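Local coordinates for protein probable fumarate reductase Ifc3 (Shewanella frigidimarina, PDB 1QO8) that catalyses the essentially unidirectional reduction of fumarate to succinate in vitro, using one FAD and four covalently bound c-type hemes per subunit, at residues Asp27-Glu32 against Gly291-Tyr296; Lys152-Gly157 against Arg268-Val273; Pro118-Gln123 against Asn146-Asp151. One frame throughout, in Å; residues are numbered along the deposited sequence.

Interaction 1 of 3, residues Asp27-Glu32 against Gly291-Tyr296. With HEM (protoporphyrin IX containing Fe), chain F.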
loop_
_atom_site.group_PDB
_atom_site.type_symbol
_atom_site.label_atom_id
_atom_site.label_comp_id
_atom_site.label_asym_id
_atom_site.label_seq_id
_atom_site.Cartn_x
_atom_site.Cartn_y
_atom_site.Cartn_z
ATOM N N ASP A 27 -18.117 21.131 22.043
ATOM C CA ASP A 27 -18.029 19.998 21.093
ATOM C C ASP A 27 -18.684 18.739 21.651
ATOM O O ASP A 27 -19.503 18.189 20.925
ATOM C CB ASP A 27 -16.562 19.800 20.686
ATOM C CG ASP A 27 -16.204 21.006 19.797
ATOM O OD1 ASP A 27 -16.994 21.552 19.011
ATOM O OD2 ASP A 27 -15.020 21.348 19.865
ATOM N N SER A 28 -18.431 18.427 22.923
ATOM C CA SER A 28 -18.988 17.283 23.561
ATOM C C SER A 28 -20.435 17.533 23.983
ATOM O O SER A 28 -20.985 16.559 24.529
ATOM C CB SER A 28 -18.220 16.736 24.745
ATOM O OG SER A 28 -16.844 16.665 24.581
ATOM N N GLU A 29 -21.082 18.675 23.758
ATOM C CA GLU A 29 -22.457 18.919 24.220
ATOM C C GLU A 29 -22.763 18.569 25.652
ATOM O O GLU A 29 -23.833 18.085 26.090
ATOM C CB GLU A 29 -23.445 18.295 23.219
ATOM C CG GLU A 29 -23.094 18.721 21.766
ATOM C CD GLU A 29 -23.932 18.062 20.709
ATOM O OE1 GLU A 29 -24.775 17.144 20.982
ATOM O OE2 GLU A 29 -23.896 18.405 19.501
ATOM N N THR A 30 -21.800 18.787 26.536
ATOM C CA THR A 30 -21.793 18.331 27.909
ATOM C C THR A 30 -22.951 18.901 28.698
ATOM O O THR A 30 -23.916 18.258 29.129
ATOM C CB THR A 30 -20.429 18.760 28.523
ATOM O OG1 THR A 30 -19.438 18.194 27.639
ATOM C CG2 THR A 30 -20.202 18.198 29.914
ATOM N N HIS A 31 -22.939 20.248 28.719
ATOM C CA HIS A 31 -23.983 21.008 29.431
ATOM C C HIS A 31 -25.321 20.571 28.957
ATOM O O HIS A 31 -26.193 20.324 29.783
ATOM C CB HIS A 31 -23.833 22.557 29.150
ATOM C CG HIS A 31 -24.808 23.320 30.011
ATOM N ND1 HIS A 31 -24.528 23.535 31.343
ATOM C CD2 HIS A 31 -26.031 23.853 29.772
ATOM C CE1 HIS A 31 -25.554 24.197 31.872
ATOM N NE2 HIS A 31 -26.484 24.418 30.944
ATOM N N GLU A 32 -25.641 20.506 27.657
ATOM C CA GLU A 32 -26.973 20.181 27.200
ATOM C C GLU A 32 -27.427 18.783 27.691
ATOM O O GLU A 32 -28.604 18.578 28.126
ATOM C CB GLU A 32 -27.006 20.294 25.678
ATOM C CG GLU A 32 -26.759 21.681 25.117
ATOM C CD GLU A 32 -25.369 22.224 25.160
ATOM O OE1 GLU A 32 -24.380 21.526 25.497
ATOM O OE2 GLU A 32 -25.274 23.449 24.908
ATOM N N GLY A 291 -13.779 20.424 15.567
ATOM C CA GLY A 291 -14.790 20.214 16.578
ATOM C C GLY A 291 -16.093 20.598 15.923
ATOM O O GLY A 291 -16.125 21.600 15.163
ATOM N N LYS A 292 -17.138 19.833 16.265
ATOM C CA LYS A 292 -18.436 20.088 15.626
ATOM C C LYS A 292 -18.916 21.527 15.867
ATOM O O LYS A 292 -19.666 22.030 15.034
ATOM C CB LYS A 292 -19.419 19.108 16.314
ATOM C CG LYS A 292 -20.900 19.336 15.981
ATOM C CD LYS A 292 -21.731 18.207 16.637
ATOM C CE LYS A 292 -23.213 18.281 16.187
ATOM N NZ LYS A 292 -23.928 17.269 17.095
ATOM N N HIS A 293 -18.751 22.014 17.072
ATOM C CA HIS A 293 -19.363 23.344 17.381
ATOM C C HIS A 293 -18.305 24.438 17.257
ATOM O O HIS A 293 -18.477 25.508 16.754
ATOM C CB HIS A 293 -19.923 23.308 18.846
ATOM C CG HIS A 293 -21.167 22.438 18.723
ATOM N ND1 HIS A 293 -21.386 21.247 19.396
ATOM C CD2 HIS A 293 -22.235 22.606 17.937
ATOM C CE1 HIS A 293 -22.558 20.763 19.025
ATOM N NE2 HIS A 293 -23.079 21.560 18.115
ATOM N N THR A 294 -17.108 24.087 17.718
ATOM C CA THR A 294 -16.067 25.109 17.833
ATOM C C THR A 294 -15.311 25.285 16.525
ATOM O O THR A 294 -14.726 26.318 16.324
ATOM C CB THR A 294 -15.131 24.695 18.962
ATOM O OG1 THR A 294 -14.305 23.639 18.588
ATOM C CG2 THR A 294 -15.934 24.308 20.176
ATOM N N GLY A 295 -15.347 24.300 15.619
ATOM C CA GLY A 295 -14.665 24.480 14.339
ATOM C C GLY A 295 -13.243 23.977 14.483
ATOM O O GLY A 295 -12.915 23.157 15.374
ATOM N N TYR A 296 -12.352 24.534 13.677
ATOM C CA TYR A 296 -10.983 24.063 13.567
ATOM C C TYR A 296 -10.102 24.797 14.524
ATOM O O TYR A 296 -10.168 26.044 14.577
ATOM C CB TYR A 296 -10.424 24.231 12.164
ATOM C CG TYR A 296 -11.087 23.350 11.116
ATOM C CD1 TYR A 296 -12.328 23.669 10.575
ATOM C CD2 TYR A 296 -10.465 22.193 10.685
ATOM C CE1 TYR A 296 -12.880 22.842 9.623
ATOM C CE2 TYR A 296 -11.016 21.378 9.718
ATOM C CZ TYR A 296 -12.220 21.689 9.210
ATOM O OH TYR A 296 -12.800 20.906 8.252
HETATM C CHA HEM F . -27.201 23.415 19.164
HETATM C CHB HEM F . -29.627 27.656 19.410
HETATM C CHC HEM F . -32.905 25.775 22.439
HETATM C CHD HEM F . -30.534 21.551 22.168
HETATM C C1A HEM F . -27.586 24.742 19.031
HETATM C C2A HEM F . -26.788 25.725 18.320
HETATM C C3A HEM F . -27.486 26.858 18.379
HETATM C C4A HEM F . -28.702 26.638 19.108
HETATM C CMA HEM F . -27.156 28.236 17.781
HETATM C CAA HEM F . -25.415 25.474 17.641
HETATM C CBA HEM F . -25.194 24.761 16.338
HETATM C CGA HEM F . -23.911 24.764 15.539
HETATM O O1A HEM F . -24.095 24.921 14.267
HETATM O O2A HEM F . -22.750 24.598 16.034
HETATM C C1B HEM F . -30.772 27.485 20.150
HETATM C C2B HEM F . -31.880 28.429 20.274
HETATM C C3B HEM F . -32.814 27.894 21.069
HETATM C C4B HEM F . -32.286 26.627 21.526
HETATM C CMB HEM F . -31.939 29.772 19.509
HETATM C CAB HEM F . -34.207 28.421 21.419
HETATM C CBB HEM F . -35.142 29.071 20.689
HETATM C C1C HEM F . -32.506 24.469 22.681
HETATM C C2C HEM F . -33.140 23.536 23.589
HETATM C C3C HEM F . -32.520 22.397 23.476
HETATM C C4C HEM F . -31.440 22.536 22.536
HETATM C CMC HEM F . -34.355 23.897 24.482
HETATM C CAC HEM F . -32.814 20.988 24.087
HETATM C CBC HEM F . -34.091 20.532 24.137
HETATM C C1D HEM F . -29.451 21.642 21.320
HETATM C C2D HEM F . -28.516 20.606 20.969
HETATM C C3D HEM F . -27.635 21.128 20.134
HETATM C C4D HEM F . -27.952 22.549 19.942
HETATM C CMD HEM F . -28.648 19.153 21.517
HETATM C CAD HEM F . -26.448 20.489 19.361
HETATM C CBD HEM F . -26.947 20.224 17.902
HETATM C CGD HEM F . -28.289 19.527 17.780
HETATM O O1D HEM F . -28.453 18.503 18.513
HETATM O O2D HEM F . -29.179 19.945 17.004
HETATM N NA HEM F . -28.719 25.338 19.577
HETATM N NB HEM F . -31.074 26.398 20.910
HETATM N NC HEM F . -31.428 23.840 22.071
HETATM N ND HEM F . -29.075 22.795 20.687
HETATM FE FE HEM F . -30.134 24.551 20.777
#

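Interaction 2 of 3, residues Lys152-Gly157 against Arg268-Val273. With FAD (flavin-adenine dinucleotide), chain G.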
loop_
_atom_site.group_PDB
_atom_site.type_symbol
_atom_site.label_atom_id
_atom_site.label_comp_id
_atom_site.label_asym_id
_atom_site.label_seq_id
_atom_site.Cartn_x
_atom_site.Cartn_y
_atom_site.Cartn_z
ATOM N N LYS A 152 -13.732 11.493 17.411
ATOM C CA LYS A 152 -14.600 12.220 16.480
ATOM C C LYS A 152 -16.059 11.799 16.564
ATOM O O LYS A 152 -16.868 12.419 15.841
ATOM C CB LYS A 152 -14.094 12.027 15.040
ATOM C CG LYS A 152 -14.271 10.504 14.619
ATOM C CD LYS A 152 -13.777 10.320 13.177
ATOM C CE LYS A 152 -13.620 8.745 12.839
ATOM N NZ LYS A 152 -13.598 8.761 11.308
ATOM N N ALA A 153 -16.317 10.679 17.233
ATOM C CA ALA A 153 -17.685 10.134 17.189
ATOM C C ALA A 153 -18.543 10.754 18.322
ATOM O O ALA A 153 -17.989 11.318 19.281
ATOM C CB ALA A 153 -17.595 8.614 17.434
ATOM N N PRO A 154 -19.828 10.492 18.272
ATOM C CA PRO A 154 -20.831 10.928 19.221
ATOM C C PRO A 154 -20.627 10.419 20.657
ATOM O O PRO A 154 -21.024 10.911 21.686
ATOM C CB PRO A 154 -22.132 10.370 18.666
ATOM C CG PRO A 154 -21.887 9.919 17.275
ATOM C CD PRO A 154 -20.441 10.089 16.942
ATOM N N PHE A 155 -19.963 9.257 20.751
ATOM C CA PHE A 155 -19.830 8.561 22.011
ATOM C C PHE A 155 -18.516 7.855 21.759
ATOM O O PHE A 155 -18.078 7.545 20.684
ATOM C CB PHE A 155 -20.818 7.523 22.473
ATOM C CG PHE A 155 -21.415 6.663 21.405
ATOM C CD1 PHE A 155 -22.484 7.131 20.659
ATOM C CD2 PHE A 155 -20.870 5.428 21.115
ATOM C CE1 PHE A 155 -23.094 6.390 19.686
ATOM C CE2 PHE A 155 -21.467 4.649 20.107
ATOM C CZ PHE A 155 -22.569 5.121 19.433
ATOM N N SER A 156 -17.868 7.473 22.827
ATOM C CA SER A 156 -16.684 6.713 22.621
ATOM C C SER A 156 -16.856 5.165 22.591
ATOM O O SER A 156 -17.942 4.632 22.860
ATOM C CB SER A 156 -15.734 6.995 23.736
ATOM O OG SER A 156 -16.337 6.491 24.919
ATOM N N GLY A 157 -15.739 4.547 22.173
ATOM C CA GLY A 157 -15.693 3.087 22.090
ATOM C C GLY A 157 -15.334 2.437 20.742
ATOM O O GLY A 157 -14.792 1.314 20.802
ATOM N N ARG A 268 -13.011 14.349 24.875
ATOM C CA ARG A 268 -13.690 15.371 24.071
ATOM C C ARG A 268 -14.324 14.690 22.873
ATOM O O ARG A 268 -13.586 14.320 21.974
ATOM C CB ARG A 268 -12.671 16.399 23.617
ATOM C CG ARG A 268 -12.833 17.856 23.436
ATOM C CD ARG A 268 -11.478 18.640 23.292
ATOM N NE ARG A 268 -10.910 18.993 24.593
ATOM C CZ ARG A 268 -10.080 20.075 24.722
ATOM N NH1 ARG A 268 -9.758 20.769 23.625
ATOM N NH2 ARG A 268 -9.581 20.458 25.886
ATOM N N LEU A 269 -15.620 14.688 22.740
ATOM C CA LEU A 269 -16.411 14.037 21.736
ATOM C C LEU A 269 -16.605 14.986 20.580
ATOM O O LEU A 269 -16.332 16.193 20.628
ATOM C CB LEU A 269 -17.716 13.601 22.431
ATOM C CG LEU A 269 -17.541 12.487 23.522
ATOM C CD1 LEU A 269 -18.803 12.310 24.341
ATOM C CD2 LEU A 269 -17.071 11.224 22.858
ATOM N N ASN A 270 -17.110 14.435 19.484
ATOM C CA ASN A 270 -17.385 15.121 18.209
ATOM C C ASN A 270 -16.205 16.066 17.881
ATOM O O ASN A 270 -16.405 17.160 17.353
ATOM C CB ASN A 270 -18.704 15.832 18.274
ATOM C CG ASN A 270 -19.802 15.029 18.931
ATOM O OD1 ASN A 270 -20.277 13.993 18.388
ATOM N ND2 ASN A 270 -20.320 15.498 20.101
ATOM N N SER A 271 -14.985 15.569 18.035
ATOM C CA SER A 271 -13.727 16.249 17.775
ATOM C C SER A 271 -12.834 15.349 16.898
ATOM O O SER A 271 -12.172 14.429 17.389
ATOM C CB SER A 271 -13.023 16.423 19.151
ATOM O OG SER A 271 -13.958 17.218 19.891
ATOM N N ARG A 272 -12.867 15.616 15.608
ATOM C CA ARG A 272 -12.058 14.910 14.644
ATOM C C ARG A 272 -10.696 15.571 14.371
ATOM O O ARG A 272 -10.576 16.747 13.913
ATOM C CB ARG A 272 -12.836 14.802 13.321
ATOM C CG ARG A 272 -12.013 14.016 12.302
ATOM C CD ARG A 272 -12.925 13.861 11.083
ATOM N NE ARG A 272 -12.393 12.800 10.263
ATOM C CZ ARG A 272 -12.758 12.612 8.991
ATOM N NH1 ARG A 272 -13.671 13.379 8.421
ATOM N NH2 ARG A 272 -12.181 11.613 8.321
ATOM N N VAL A 273 -9.683 14.747 14.631
ATOM C CA VAL A 273 -8.328 15.175 14.330
ATOM C C VAL A 273 -8.151 15.022 12.798
ATOM O O VAL A 273 -8.553 13.974 12.261
ATOM C CB VAL A 273 -7.270 14.354 15.065
ATOM C CG1 VAL A 273 -5.888 14.703 14.459
ATOM C CG2 VAL A 273 -7.273 14.623 16.568
HETATM P PA FAD G . -11.245 1.347 17.906
HETATM O O1A FAD G . -11.879 0.630 19.058
HETATM O O2A FAD G . -11.844 1.381 16.691
HETATM O O5B FAD G . -11.460 2.847 18.323
HETATM C C5B FAD G . -10.836 3.986 17.599
HETATM C C4B FAD G . -11.481 5.345 18.173
HETATM O O4B FAD G . -10.780 6.419 17.376
HETATM C C3B FAD G . -12.974 5.497 17.729
HETATM O O3B FAD G . -13.942 5.606 18.673
HETATM C C2B FAD G . -12.935 6.477 16.501
HETATM O O2B FAD G . -14.111 7.308 16.343
HETATM C C1B FAD G . -11.836 7.367 16.946
HETATM N N9A FAD G . -11.182 8.076 15.838
HETATM C C8A FAD G . -10.916 7.625 14.570
HETATM N N7A FAD G . -10.429 8.562 13.802
HETATM C C5A FAD G . -10.359 9.703 14.595
HETATM C C6A FAD G . -9.994 11.089 14.317
HETATM N N6A FAD G . -9.574 11.516 13.158
HETATM N N1A FAD G . -10.046 11.908 15.397
HETATM C C2A FAD G . -10.559 11.530 16.617
HETATM N N3A FAD G . -10.938 10.275 16.951
HETATM C C4A FAD G . -10.835 9.436 15.885
HETATM N N1 FAD G . -10.633 -8.629 18.314
HETATM C C2 FAD G . -10.292 -9.409 19.304
HETATM O O2 FAD G . -9.199 -9.661 19.694
HETATM N N3 FAD G . -11.256 -10.102 20.098
HETATM C C4 FAD G . -12.585 -9.877 19.754
HETATM O O4 FAD G . -13.448 -10.461 20.344
HETATM C C4X FAD G . -12.931 -9.048 18.601
HETATM N N5 FAD G . -14.215 -8.895 18.241
HETATM C C5X FAD G . -14.558 -8.067 17.226
HETATM C C6 FAD G . -15.919 -7.940 16.914
HETATM C C7 FAD G . -16.301 -7.102 15.895
HETATM C C7M FAD G . -17.731 -6.909 15.502
HETATM C C8 FAD G . -15.283 -6.347 15.208
HETATM C C8M FAD G . -15.694 -5.376 14.143
HETATM C C9 FAD G . -13.954 -6.446 15.532
HETATM C C9A FAD G . -13.547 -7.293 16.536
HETATM N N10 FAD G . -12.213 -7.505 16.936
HETATM C C10 FAD G . -11.880 -8.346 17.926
HETATM C "C1'" FAD G . -11.161 -6.509 16.555
HETATM C "C2'" FAD G . -10.872 -5.558 17.765
HETATM O "O2'" FAD G . -12.227 -5.336 18.281
HETATM C "C3'" FAD G . -10.480 -4.200 17.132
HETATM O "O3'" FAD G . -9.311 -4.340 16.314
HETATM C "C4'" FAD G . -9.847 -3.342 18.279
HETATM O "O4'" FAD G . -10.972 -3.087 19.175
HETATM C "C5'" FAD G . -9.453 -1.972 17.620
HETATM O "O5'" FAD G . -9.229 -1.045 18.857
HETATM P P FAD G . -8.678 0.387 18.718
HETATM O O1P FAD G . -8.579 0.889 20.141
HETATM O O2P FAD G . -7.543 0.231 17.925
HETATM O O3P FAD G . -9.655 1.039 17.869
HETATM O O HOH W 1 -19.668 12.916 15.943
HETATM O O HOH W 2 -22.229 13.423 21.535
#

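Interaction 3 of 3, residues Pro118-Gln123 against Asn146-Asp151. With FAD (flavin-adenine dinucleotide), chain G.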
loop_
_atom_site.group_PDB
_atom_site.type_symbol
_atom_site.label_atom_id
_atom_site.label_comp_id
_atom_site.label_asym_id
_atom_site.label_seq_id
_atom_site.Cartn_x
_atom_site.Cartn_y
_atom_site.Cartn_z
ATOM N N PRO A 118 -1.080 27.073 18.504
ATOM C CA PRO A 118 -1.937 26.393 19.451
ATOM C C PRO A 118 -2.900 27.272 20.218
ATOM O O PRO A 118 -2.576 28.300 20.830
ATOM C CB PRO A 118 -1.001 25.711 20.443
ATOM C CG PRO A 118 0.389 26.066 20.044
ATOM C CD PRO A 118 0.364 26.803 18.727
ATOM N N SER A 119 -4.159 26.897 20.285
ATOM C CA SER A 119 -5.228 27.458 21.063
ATOM C C SER A 119 -5.231 27.012 22.527
ATOM O O SER A 119 -5.844 27.615 23.410
ATOM C CB SER A 119 -6.590 26.996 20.534
ATOM O OG SER A 119 -7.033 27.879 19.536
ATOM N N GLU A 120 -4.541 25.931 22.801
ATOM C CA GLU A 120 -4.433 25.335 24.120
ATOM C C GLU A 120 -3.278 24.342 24.047
ATOM O O GLU A 120 -2.907 24.060 22.909
ATOM C CB GLU A 120 -5.707 24.639 24.575
ATOM C CG GLU A 120 -6.138 23.396 23.838
ATOM C CD GLU A 120 -7.505 22.885 24.297
ATOM O OE1 GLU A 120 -7.426 22.338 25.424
ATOM O OE2 GLU A 120 -8.563 23.085 23.634
ATOM N N THR A 121 -2.724 23.862 25.135
ATOM C CA THR A 121 -1.535 22.994 24.985
ATOM C C THR A 121 -1.696 21.914 26.042
ATOM O O THR A 121 -2.393 22.234 27.044
ATOM C CB THR A 121 -0.256 23.823 25.203
ATOM O OG1 THR A 121 0.006 24.702 24.086
ATOM C CG2 THR A 121 0.980 22.975 25.360
ATOM N N THR A 122 -1.186 20.711 25.846
ATOM C CA THR A 122 -1.274 19.642 26.821
ATOM C C THR A 122 0.098 18.946 26.812
ATOM O O THR A 122 0.785 19.327 25.903
ATOM C CB THR A 122 -2.032 18.335 26.438
ATOM O OG1 THR A 122 -2.707 18.479 25.216
ATOM C CG2 THR A 122 -2.855 17.912 27.622
ATOM N N GLN A 123 0.366 17.920 27.595
ATOM C CA GLN A 123 1.555 17.112 27.323
ATOM C C GLN A 123 1.305 15.970 26.326
ATOM O O GLN A 123 2.111 15.701 25.404
ATOM C CB GLN A 123 1.984 16.631 28.727
ATOM C CG GLN A 123 2.403 17.917 29.482
ATOM C CD GLN A 123 3.028 17.628 30.810
ATOM O OE1 GLN A 123 2.667 16.665 31.508
ATOM N NE2 GLN A 123 3.993 18.501 31.081
ATOM N N ASN A 146 -0.138 15.486 31.849
ATOM C CA ASN A 146 -1.481 15.933 31.481
ATOM C C ASN A 146 -1.860 15.375 30.109
ATOM O O ASN A 146 -1.012 15.221 29.206
ATOM C CB ASN A 146 -1.490 17.473 31.443
ATOM C CG ASN A 146 -1.099 18.087 32.784
ATOM O OD1 ASN A 146 -1.628 17.795 33.854
ATOM N ND2 ASN A 146 -0.134 18.984 32.759
ATOM N N VAL A 147 -3.148 15.128 29.899
ATOM C CA VAL A 147 -3.644 14.370 28.748
ATOM C C VAL A 147 -4.918 15.017 28.224
ATOM O O VAL A 147 -5.786 15.364 29.013
ATOM C CB VAL A 147 -3.983 12.924 29.153
ATOM C CG1 VAL A 147 -4.763 12.131 28.092
ATOM C CG2 VAL A 147 -2.716 12.150 29.461
ATOM N N ILE A 148 -5.043 15.172 26.912
ATOM C CA ILE A 148 -6.345 15.412 26.312
ATOM C C ILE A 148 -6.714 14.121 25.541
ATOM O O ILE A 148 -5.779 13.587 24.970
ATOM C CB ILE A 148 -6.340 16.655 25.408
ATOM C CG1 ILE A 148 -6.139 17.923 26.326
ATOM C CG2 ILE A 148 -7.595 16.802 24.579
ATOM C CD1 ILE A 148 -6.002 19.181 25.480
ATOM N N LEU A 149 -7.971 13.695 25.600
ATOM C CA LEU A 149 -8.358 12.448 24.916
ATOM C C LEU A 149 -9.392 12.937 23.926
ATOM O O LEU A 149 -10.333 13.507 24.532
ATOM C CB LEU A 149 -9.000 11.407 25.841
ATOM C CG LEU A 149 -9.697 10.194 25.200
ATOM C CD1 LEU A 149 -8.752 9.493 24.190
ATOM C CD2 LEU A 149 -10.100 9.163 26.273
ATOM N N VAL A 150 -9.280 12.745 22.628
ATOM C CA VAL A 150 -10.328 13.229 21.736
ATOM C C VAL A 150 -10.967 12.099 20.917
ATOM O O VAL A 150 -10.285 11.132 20.548
ATOM C CB VAL A 150 -9.836 14.291 20.731
ATOM C CG1 VAL A 150 -9.253 15.542 21.428
ATOM C CG2 VAL A 150 -8.706 13.767 19.837
ATOM N N ASP A 151 -12.283 12.236 20.567
ATOM C CA ASP A 151 -12.805 11.180 19.687
ATOM C C ASP A 151 -13.712 11.867 18.703
ATOM O O ASP A 151 -14.484 12.687 19.169
ATOM C CB ASP A 151 -13.582 10.089 20.471
ATOM C CG ASP A 151 -13.904 8.899 19.563
ATOM O OD1 ASP A 151 -14.750 9.004 18.685
ATOM O OD2 ASP A 151 -13.248 7.845 19.806
HETATM P PA FAD G . -11.245 1.347 17.906
HETATM O O1A FAD G . -11.879 0.630 19.058
HETATM O O2A FAD G . -11.844 1.381 16.691
HETATM O O5B FAD G . -11.460 2.847 18.323
HETATM C C5B FAD G . -10.836 3.986 17.599
HETATM C C4B FAD G . -11.481 5.345 18.173
HETATM O O4B FAD G . -10.780 6.419 17.376
HETATM C C3B FAD G . -12.974 5.497 17.729
HETATM O O3B FAD G . -13.942 5.606 18.673
HETATM C C2B FAD G . -12.935 6.477 16.501
HETATM O O2B FAD G . -14.111 7.308 16.343
HETATM C C1B FAD G . -11.836 7.367 16.946
HETATM N N9A FAD G . -11.182 8.076 15.838
HETATM C C8A FAD G . -10.916 7.625 14.570
HETATM N N7A FAD G . -10.429 8.562 13.802
HETATM C C5A FAD G . -10.359 9.703 14.595
HETATM C C6A FAD G . -9.994 11.089 14.317
HETATM N N6A FAD G . -9.574 11.516 13.158
HETATM N N1A FAD G . -10.046 11.908 15.397
HETATM C C2A FAD G . -10.559 11.530 16.617
HETATM N N3A FAD G . -10.938 10.275 16.951
HETATM C C4A FAD G . -10.835 9.436 15.885
HETATM N N1 FAD G . -10.633 -8.629 18.314
HETATM C C2 FAD G . -10.292 -9.409 19.304
HETATM O O2 FAD G . -9.199 -9.661 19.694
HETATM N N3 FAD G . -11.256 -10.102 20.098
HETATM C C4 FAD G . -12.585 -9.877 19.754
HETATM O O4 FAD G . -13.448 -10.461 20.344
HETATM C C4X FAD G . -12.931 -9.048 18.601
HETATM N N5 FAD G . -14.215 -8.895 18.241
HETATM C C5X FAD G . -14.558 -8.067 17.226
HETATM C C6 FAD G . -15.919 -7.940 16.914
HETATM C C7 FAD G . -16.301 -7.102 15.895
HETATM C C7M FAD G . -17.731 -6.909 15.502
HETATM C C8 FAD G . -15.283 -6.347 15.208
HETATM C C8M FAD G . -15.694 -5.376 14.143
HETATM C C9 FAD G . -13.954 -6.446 15.532
HETATM C C9A FAD G . -13.547 -7.293 16.536
HETATM N N10 FAD G . -12.213 -7.505 16.936
HETATM C C10 FAD G . -11.880 -8.346 17.926
HETATM C "C1'" FAD G . -11.161 -6.509 16.555
HETATM C "C2'" FAD G . -10.872 -5.558 17.765
HETATM O "O2'" FAD G . -12.227 -5.336 18.281
HETATM C "C3'" FAD G . -10.480 -4.200 17.132
HETATM O "O3'" FAD G . -9.311 -4.340 16.314
HETATM C "C4'" FAD G . -9.847 -3.342 18.279
HETATM O "O4'" FAD G . -10.972 -3.087 19.175
HETATM C "C5'" FAD G . -9.453 -1.972 17.620
HETATM O "O5'" FAD G . -9.229 -1.045 18.857
HETATM P P FAD G . -8.678 0.387 18.718
HETATM O O1P FAD G . -8.579 0.889 20.141
HETATM O O2P FAD G . -7.543 0.231 17.925
HETATM O O3P FAD G . -9.655 1.039 17.869
#

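Interaction 1 of 3, residues Asp27-Glu32 against Gly291-Tyr296
Residues 292-294 form the tight loop of a beta hairpin, closed by paired backbone bonds between Gly291 and Gly295, and this loop meets the chain of 27-32 just before helix 30-40, with the CA atoms of Asp27 and His293 5.2 Å apart. Asp27 carries the contact. Its CG lies anti to the carbonyl carbon, which sets the carboxylate against the loop. OD1 accepts two backbone N-H groups, from His293 N at 2.7 Å, nearly along the C-O axis, and from Thr294 N at 2.8 Å, on the syn lone pair. OD2 takes the hydroxyl of Thr294 OG1 at 2.7 Å, also syn. Gly291 suits its place because a CB there would collide with OD2. Further along, Glu29, at the N-cap position of the helix, sends an extended chain across Lys292; Glu29 OE2 makes a salt bridge with Lys292 NZ (2.7 Å), though the position of OE2 is less certain, while OE1 is held by Thr66. The ring of His293 is roofed on one face by Lys292 CG, 3.7 Å above the plane. Its ND1 is bonded to the carbonyl of Thr26, and its edge turns to the heme c #1 propionate. Three donors around the buried Asp27 carboxylate would probably keep it ionised, so that directional bonds to a probably charged group join the cytochrome part to the flavoprotein part beside a heme.

Interaction 2 of 3, residues Lys152-Gly157 against Arg268-Val273
Val273 pairs with the adenine of FAD through its backbone: N donates to N1A at 3.0 Å, and O accepts from N6A at 2.8 Å. Lys152 lies along the same base, CG taking the crowded position between backbone N and carbonyl carbon (chi1 67°) so that the extended chain runs over the adenine and CE comes 3.3 Å from N7A. Lys152 CB packs on Arg272 CB at 3.5 Å. The cationic ends stay close, Lys152 NZ 4.3 Å from Arg272 NE; Asp339 bridges both, and Arg272 is also bound by Asp102, its strongest partner. An alanine in place of Lys152 would remove the chain over the adenine and the ammonium that meets Asp339, which would probably leave the base less firmly held. This is the adenosine end of a Rossmann-type FAD domain, where 152-157 follows the ribose-binding acid just after strand 147-150, and Leu269 and Asn270 lead from strand 267-268 into strand 271-278. The turn is fixed by Asn270 N, which bonds to Ala153 O at 3.2 Å, almost straight (170°) but above the carbonyl plane. Asparagine suits the left-handed helical backbone (phi 43°), and one water joins its OD1 to Lys152 O. A second links ND2, also bonded to Asp27 O, to Pro154 O. The forked end of Leu269 rests both methyls on this backbone, CD2 3.7 Å from Ala153 O, CD1 near Pro154 O.

Interaction 3 of 3, residues Pro118-Gln123 against Asn146-Asp151
Asp151 grips the adenosine ribose of FAD with both carboxylate oxygens: O3B donates to OD2 at 2.6 Å and O2B to OD1 at 3.0 Å. The carboxylate also accepts backbone amides, Ala153 N on OD1 and Ala129 N on OD2. At the far end of strand 147-150 the bonds between the two segments are more modest. Asn146 N donates to Gln123 OE1 at 3.1 Å (155°), the donor standing somewhat above the amide plane; Gln123 is long enough for its extended chain to carry OE1 to the Asn146 backbone. A weak bond runs the other way, from Gln123 N to Asn146 O at 3.4 Å. Around these the packing centres on Ile148, which meets both methyl and oxygen atoms. Strand 120-122 crosses strand 147-150 steeply, at 107° with the axes 7.5 Å apart, so a few side chains do the touching. Thr122 lays CG2 on Ile148 CG1 at 3.5 Å and turns OG1 to the methyl CD1. Its chi1 of -9° is nearly eclipsed, and the buried OG1 has no hydrogen-bond partner. Glu120 brings OE1 to Ile148 CD1 at 3.5 Å, while its OE2 forms a salt bridge with Arg268. The acid just past the second strand thus serves the ribose, as expected of a Rossmann beta-alpha-beta unit, whereas the strand crossing combines the bonds of Gln123 and Asn146 with the packing of Thr122 on Ile148.

From the N terminus, 27-32 opens the longest loop, which closes only when the hairpin at 291-296 returns to it; interactions 3 and 2 both nest within this loop, in series and without crossing. Interaction 3 closes first, around strand 124-127 and helix 131-143. Interaction 2 then opens directly after it at Lys152 and closes at 268-273. Interactions 1 and 2 touch where Asp27 and Ser28 bond to Asn270 and Leu269, and interactions 2 and 3 meet through Glu120 and Arg268. Together they tie the heme-bearing part to the four-stranded mixed sheet, and that sheet to the parallel sheet at the adenosine end of FAD.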